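Local coordinates for reticulocyte binding protein (Streptococcus agalactiae COH1, PDB 3FAW) that probably hydrolyses alpha-1,6 linkages in pullulan and related glucans as a cell-wall-anchored streptococcal pullulanase, at residues E714-G726 with K733-K745. Numbering follows the deposited sequence.
Sequences EIDREVSLITEVG and KDLVIAYQTIDSK
Ser720 and Gln740 face each other as an antiparallel hydrogen-bonded pair and illustrate how a very short edge strand can hold on through one pair of backbone bonds. Ser720 N donates to Gln740 O at 2.9 Å, and Gln740 N returns a bond of 3.0 Å to Ser720 O. A water joins the side chains of this pair to the helix end: it donates to Glu718 O, accepts from Gln740 NE2, and lies 2.6 Å from Ser720 OG, a hydroxyl also hydrogen-bonded to Tyr768 OH.

Beyond the non-hydrogen-bonded pair Leu721–Tyr739 the strand pairing ends, yet both polar backbone atoms of Ala738 still find partners. Ala738 O receives Ile722 N at 3.0 Å, from a donor tilted 35° out of the carbonyl plane, and more weakly Thr723 N. Ala738 N donates to a side chain instead, Thr723 OG1, at 3.1 Å. With chi1 of Thr723 at 57°, that hydroxyl sits between its own backbone N and carbonyl carbon while Thr723 CG2 packs 3.7 Å from Ala738 CB. Ile722 CB covers the same alanine, and Ile722 CD1 reaches along to Gln740 CB. On the face of Leu721 and Tyr739, the Leu721 side chain crosses that of Ile737 at about a right angle, Leu721 CD1 meeting Ile737 CG1 at 4.0 Å.

Strand 720-721 follows helix 712-718 with Val719 between them, and forms one border of the five-stranded antiparallel sheet in the C-terminal domain. Strand 748-754 pairs with the other edge of 736-742, while helix 544-551 packs against Leu721, Ile737 and Tyr739.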
loop_
_atom_site.group_PDB
_atom_site.type_symbol
_atom_site.label_atom_id
_atom_site.label_comp_id
_atom_site.label_asym_id
_atom_site.label_seq_id
_atom_site.Cartn_x
_atom_site.Cartn_y
_atom_site.Cartn_z
ATOM N N GLU A 714 21.466 3.623 21.126
ATOM C CA GLU A 714 21.997 4.989 21.123
ATOM C C GLU A 714 20.898 6.045 21.259
ATOM O O GLU A 714 21.153 7.140 21.766
ATOM C CB GLU A 714 22.886 5.245 19.894
ATOM C CG GLU A 714 22.175 5.404 18.559
ATOM C CD GLU A 714 23.142 5.375 17.371
ATOM O OE1 GLU A 714 24.378 5.363 17.588
ATOM O OE2 GLU A 714 22.665 5.365 16.215
ATOM N N ILE A 715 19.682 5.716 20.822
ATOM C CA ILE A 715 18.536 6.605 21.003
ATOM C C ILE A 715 18.228 6.827 22.491
ATOM O O ILE A 715 18.065 7.968 22.927
ATOM C CB ILE A 715 17.281 6.094 20.238
ATOM C CG1 ILE A 715 17.434 6.370 18.738
ATOM C CG2 ILE A 715 16.022 6.776 20.744
ATOM C CD1 ILE A 715 16.462 5.607 17.864
ATOM N N ASP A 716 18.162 5.748 23.268
ATOM C CA ASP A 716 17.908 5.859 24.716
ATOM C C ASP A 716 19.027 6.595 25.463
ATOM O O ASP A 716 18.775 7.240 26.486
ATOM C CB ASP A 716 17.705 4.477 25.352
ATOM C CG ASP A 716 16.373 3.846 24.985
ATOM O OD1 ASP A 716 15.411 4.576 24.679
ATOM O OD2 ASP A 716 16.284 2.604 25.015
ATOM N N ARG A 717 20.251 6.492 24.950
ATOM C CA ARG A 717 21.420 7.118 25.572
ATOM C C ARG A 717 21.657 8.560 25.143
ATOM O O ARG A 717 22.326 9.307 25.856
ATOM C CB ARG A 717 22.679 6.316 25.245
ATOM C CG ARG A 717 22.761 4.989 25.959
ATOM C CD ARG A 717 23.761 4.088 25.283
ATOM N NE ARG A 717 24.012 2.880 26.061
ATOM C CZ ARG A 717 24.593 1.781 25.584
ATOM N NH1 ARG A 717 24.987 1.721 24.315
ATOM N NH2 ARG A 717 24.779 0.735 26.383
ATOM N N GLU A 718 21.143 8.940 23.975
ATOM C CA GLU A 718 21.461 10.245 23.382
ATOM C C GLU A 718 20.256 11.158 23.158
ATOM O O GLU A 718 20.435 12.343 22.864
ATOM C CB GLU A 718 22.219 10.048 22.067
ATOM C CG GLU A 718 23.558 9.330 22.243
ATOM C CD GLU A 718 24.100 8.720 20.960
ATOM O OE1 GLU A 718 23.569 9.017 19.867
ATOM O OE2 GLU A 718 25.068 7.932 21.052
ATOM N N VAL A 719 19.044 10.614 23.284
ATOM C CA VAL A 719 17.823 11.411 23.212
ATOM C C VAL A 719 17.156 11.411 24.586
ATOM O O VAL A 719 16.792 10.352 25.103
ATOM C CB VAL A 719 16.847 10.874 22.148
ATOM C CG1 VAL A 719 15.618 11.771 22.050
ATOM C CG2 VAL A 719 17.543 10.767 20.792
ATOM N N SER A 720 16.998 12.604 25.163
ATOM C CA SER A 720 16.520 12.760 26.540
ATOM C C SER A 720 15.335 13.724 26.652
ATOM O O SER A 720 15.128 14.585 25.794
ATOM C CB SER A 720 17.670 13.212 27.449
ATOM O OG SER A 720 18.324 14.362 26.937
ATOM N N LEU A 721 14.561 13.557 27.721
ATOM C CA LEU A 721 13.340 14.330 27.942
ATOM C C LEU A 721 13.618 15.531 28.843
ATOM O O LEU A 721 13.929 15.369 30.025
ATOM C CB LEU A 721 12.266 13.439 28.572
ATOM C CG LEU A 721 10.890 14.063 28.820
ATOM C CD1 LEU A 721 10.240 14.497 27.506
ATOM C CD2 LEU A 721 10.001 13.087 29.565
ATOM N N ILE A 722 13.506 16.733 28.284
ATOM C CA ILE A 722 13.728 17.959 29.052
ATOM C C ILE A 722 12.550 18.210 30.001
ATOM O O ILE A 722 12.741 18.449 31.194
ATOM C CB ILE A 722 13.923 19.183 28.132
ATOM C CG1 ILE A 722 15.180 19.014 27.274
ATOM C CG2 ILE A 722 14.015 20.460 28.966
ATOM C CD1 ILE A 722 15.331 20.066 26.190
ATOM N N THR A 723 11.338 18.142 29.462
ATOM C CA THR A 723 10.128 18.309 30.258
ATOM C C THR A 723 9.725 17.009 30.956
ATOM O O THR A 723 8.747 16.363 30.569
ATOM C CB THR A 723 8.953 18.795 29.389
ATOM O OG1 THR A 723 8.735 17.863 28.323
ATOM C CG2 THR A 723 9.244 20.174 28.809
ATOM N N GLU A 724 10.471 16.629 31.990
ATOM C CA GLU A 724 10.072 15.505 32.840
ATOM C C GLU A 724 8.938 15.948 33.753
ATOM O O GLU A 724 8.810 17.134 34.057
ATOM C CB GLU A 724 11.248 14.997 33.676
ATOM C CG GLU A 724 12.368 14.393 32.848
ATOM C CD GLU A 724 13.387 13.653 33.687
ATOM O OE1 GLU A 724 13.664 14.092 34.823
ATOM O OE2 GLU A 724 13.918 12.629 33.206
ATOM N N VAL A 725 8.120 14.994 34.188
ATOM C CA VAL A 725 6.978 15.299 35.050
ATOM C C VAL A 725 7.471 15.937 36.341
ATOM O O VAL A 725 8.328 15.376 37.019
ATOM C CB VAL A 725 6.147 14.038 35.382
ATOM C CG1 VAL A 725 4.953 14.397 36.262
ATOM C CG2 VAL A 725 5.674 13.365 34.106
ATOM N N GLY A 726 6.954 17.125 36.652
ATOM C CA GLY A 726 7.338 17.846 37.865
ATOM C C GLY A 726 8.365 18.949 37.664
ATOM O O GLY A 726 8.653 19.697 38.593
ATOM N N LYS A 733 0.035 14.336 32.307
ATOM C CA LYS A 733 -0.620 14.554 31.015
ATOM C C LYS A 733 -0.565 16.044 30.707
ATOM O O LYS A 733 -1.013 16.858 31.517
ATOM C CB LYS A 733 -2.075 14.085 31.046
ATOM C CG LYS A 733 -2.244 12.581 31.212
ATOM C CD LYS A 733 -3.710 12.190 31.138
ATOM C CE LYS A 733 -3.892 10.685 31.164
ATOM N NZ LYS A 733 -5.326 10.302 31.031
ATOM N N ASP A 734 -0.006 16.414 29.559
ATOM C CA ASP A 734 0.160 17.835 29.240
ATOM C C ASP A 734 0.119 18.125 27.738
ATOM O O ASP A 734 -0.055 17.210 26.925
ATOM C CB ASP A 734 1.463 18.360 29.863
ATOM C CG ASP A 734 1.294 19.721 30.515
ATOM O OD1 ASP A 734 0.589 20.570 29.930
ATOM O OD2 ASP A 734 1.871 19.941 31.608
ATOM N N LEU A 735 0.245 19.412 27.396
ATOM C CA LEU A 735 0.198 19.903 26.010
ATOM C C LEU A 735 1.491 20.601 25.575
ATOM O O LEU A 735 1.550 21.189 24.497
ATOM C CB LEU A 735 -0.967 20.887 25.844
ATOM C CG LEU A 735 -2.379 20.336 26.046
ATOM C CD1 LEU A 735 -3.378 21.476 26.134
ATOM C CD2 LEU A 735 -2.751 19.378 24.927
ATOM N N VAL A 736 2.519 20.546 26.416
ATOM C CA VAL A 736 3.847 21.047 26.047
ATOM C C VAL A 736 4.869 19.934 26.255
ATOM O O VAL A 736 4.750 19.140 27.190
ATOM C CB VAL A 736 4.243 22.318 26.853
ATOM C CG1 VAL A 736 4.015 22.113 28.328
ATOM C CG2 VAL A 736 5.706 22.712 26.578
ATOM N N ILE A 737 5.855 19.864 25.367
ATOM C CA ILE A 737 6.939 18.892 25.493
ATOM C C ILE A 737 8.234 19.455 24.908
ATOM O O ILE A 737 8.213 20.251 23.970
ATOM C CB ILE A 737 6.579 17.531 24.815
ATOM C CG1 ILE A 737 7.521 16.419 25.289
ATOM C CG2 ILE A 737 6.608 17.642 23.288
ATOM C CD1 ILE A 737 7.065 15.032 24.894
ATOM N N ALA A 738 9.357 19.047 25.486
ATOM C CA ALA A 738 10.673 19.439 24.979
ATOM C C ALA A 738 11.646 18.277 25.105
ATOM O O ALA A 738 11.634 17.564 26.107
ATOM C CB ALA A 738 11.198 20.652 25.731
ATOM N N TYR A 739 12.480 18.091 24.086
ATOM C CA TYR A 739 13.470 17.013 24.086
ATOM C C TYR A 739 14.767 17.411 23.404
ATOM O O TYR A 739 14.783 18.255 22.512
ATOM C CB TYR A 739 12.920 15.738 23.434
ATOM C CG TYR A 739 12.178 15.944 22.133
ATOM C CD1 TYR A 739 12.802 15.742 20.901
ATOM C CD2 TYR A 739 10.838 16.317 22.137
ATOM C CE1 TYR A 739 12.105 15.918 19.708
ATOM C CE2 TYR A 739 10.144 16.499 20.962
ATOM C CZ TYR A 739 10.771 16.294 19.750
ATOM O OH TYR A 739 10.046 16.480 18.592
ATOM N N GLN A 740 15.848 16.774 23.840
ATOM C CA GLN A 740 17.180 17.045 23.321
ATOM C C GLN A 740 17.771 15.800 22.671
ATOM O O GLN A 740 17.652 14.694 23.198
ATOM C CB GLN A 740 18.095 17.509 24.450
ATOM C CG GLN A 740 19.415 18.102 23.974
ATOM C CD GLN A 740 20.367 18.357 25.122
ATOM O OE1 GLN A 740 20.499 19.616 25.505
ATOM N NE2 GLN A 740 20.973 17.429 25.663
ATOM N N THR A 741 18.404 15.996 21.519
ATOM C CA THR A 741 19.160 14.942 20.859
ATOM C C THR A 741 20.547 15.470 20.487
ATOM O O THR A 741 20.761 16.680 20.396
ATOM C CB THR A 741 18.420 14.394 19.613
ATOM O OG1 THR A 741 19.217 13.380 18.990
ATOM C CG2 THR A 741 18.120 15.506 18.608
ATOM N N ILE A 742 21.485 14.547 20.296
ATOM C CA ILE A 742 22.874 14.876 19.983
ATOM C C ILE A 742 23.285 14.045 18.774
ATOM O O ILE A 742 22.908 12.876 18.672
ATOM C CB ILE A 742 23.822 14.541 21.167
ATOM C CG1 ILE A 742 23.205 14.963 22.508
ATOM C CG2 ILE A 742 25.178 15.206 20.964
ATOM C CD1 ILE A 742 24.039 14.591 23.723
ATOM N N ASP A 743 24.043 14.633 17.854
ATOM C CA ASP A 743 24.482 13.892 16.668
ATOM C C ASP A 743 25.901 13.343 16.836
ATOM O O ASP A 743 26.548 13.571 17.864
ATOM C CB ASP A 743 24.320 14.735 15.390
ATOM C CG ASP A 743 25.330 15.858 15.268
ATOM O OD1 ASP A 743 26.213 15.996 16.140
ATOM O OD2 ASP A 743 25.233 16.610 14.274
ATOM N N SER A 744 26.365 12.613 15.824
ATOM C CA SER A 744 27.677 11.956 15.852
ATOM C C SER A 744 28.859 12.926 15.995
ATOM O O SER A 744 29.928 12.534 16.462
ATOM C CB SER A 744 27.858 11.093 14.597
ATOM O OG SER A 744 27.630 11.847 13.418
ATOM N N LYS A 745 28.667 14.179 15.591
ATOM C CA LYS A 745 29.683 15.220 15.783
ATOM C C LYS A 745 29.552 15.860 17.166
ATOM O O LYS A 745 30.476 16.528 17.637
ATOM C CB LYS A 745 29.540 16.323 14.739
ATOM C CG LYS A 745 29.380 15.864 13.294
ATOM C CD LYS A 745 29.107 17.044 12.349
ATOM C CE LYS A 745 29.694 18.377 12.848
ATOM N NZ LYS A 745 29.491 19.491 11.872
HETATM O O HOH W 1 20.325 14.308 25.305
#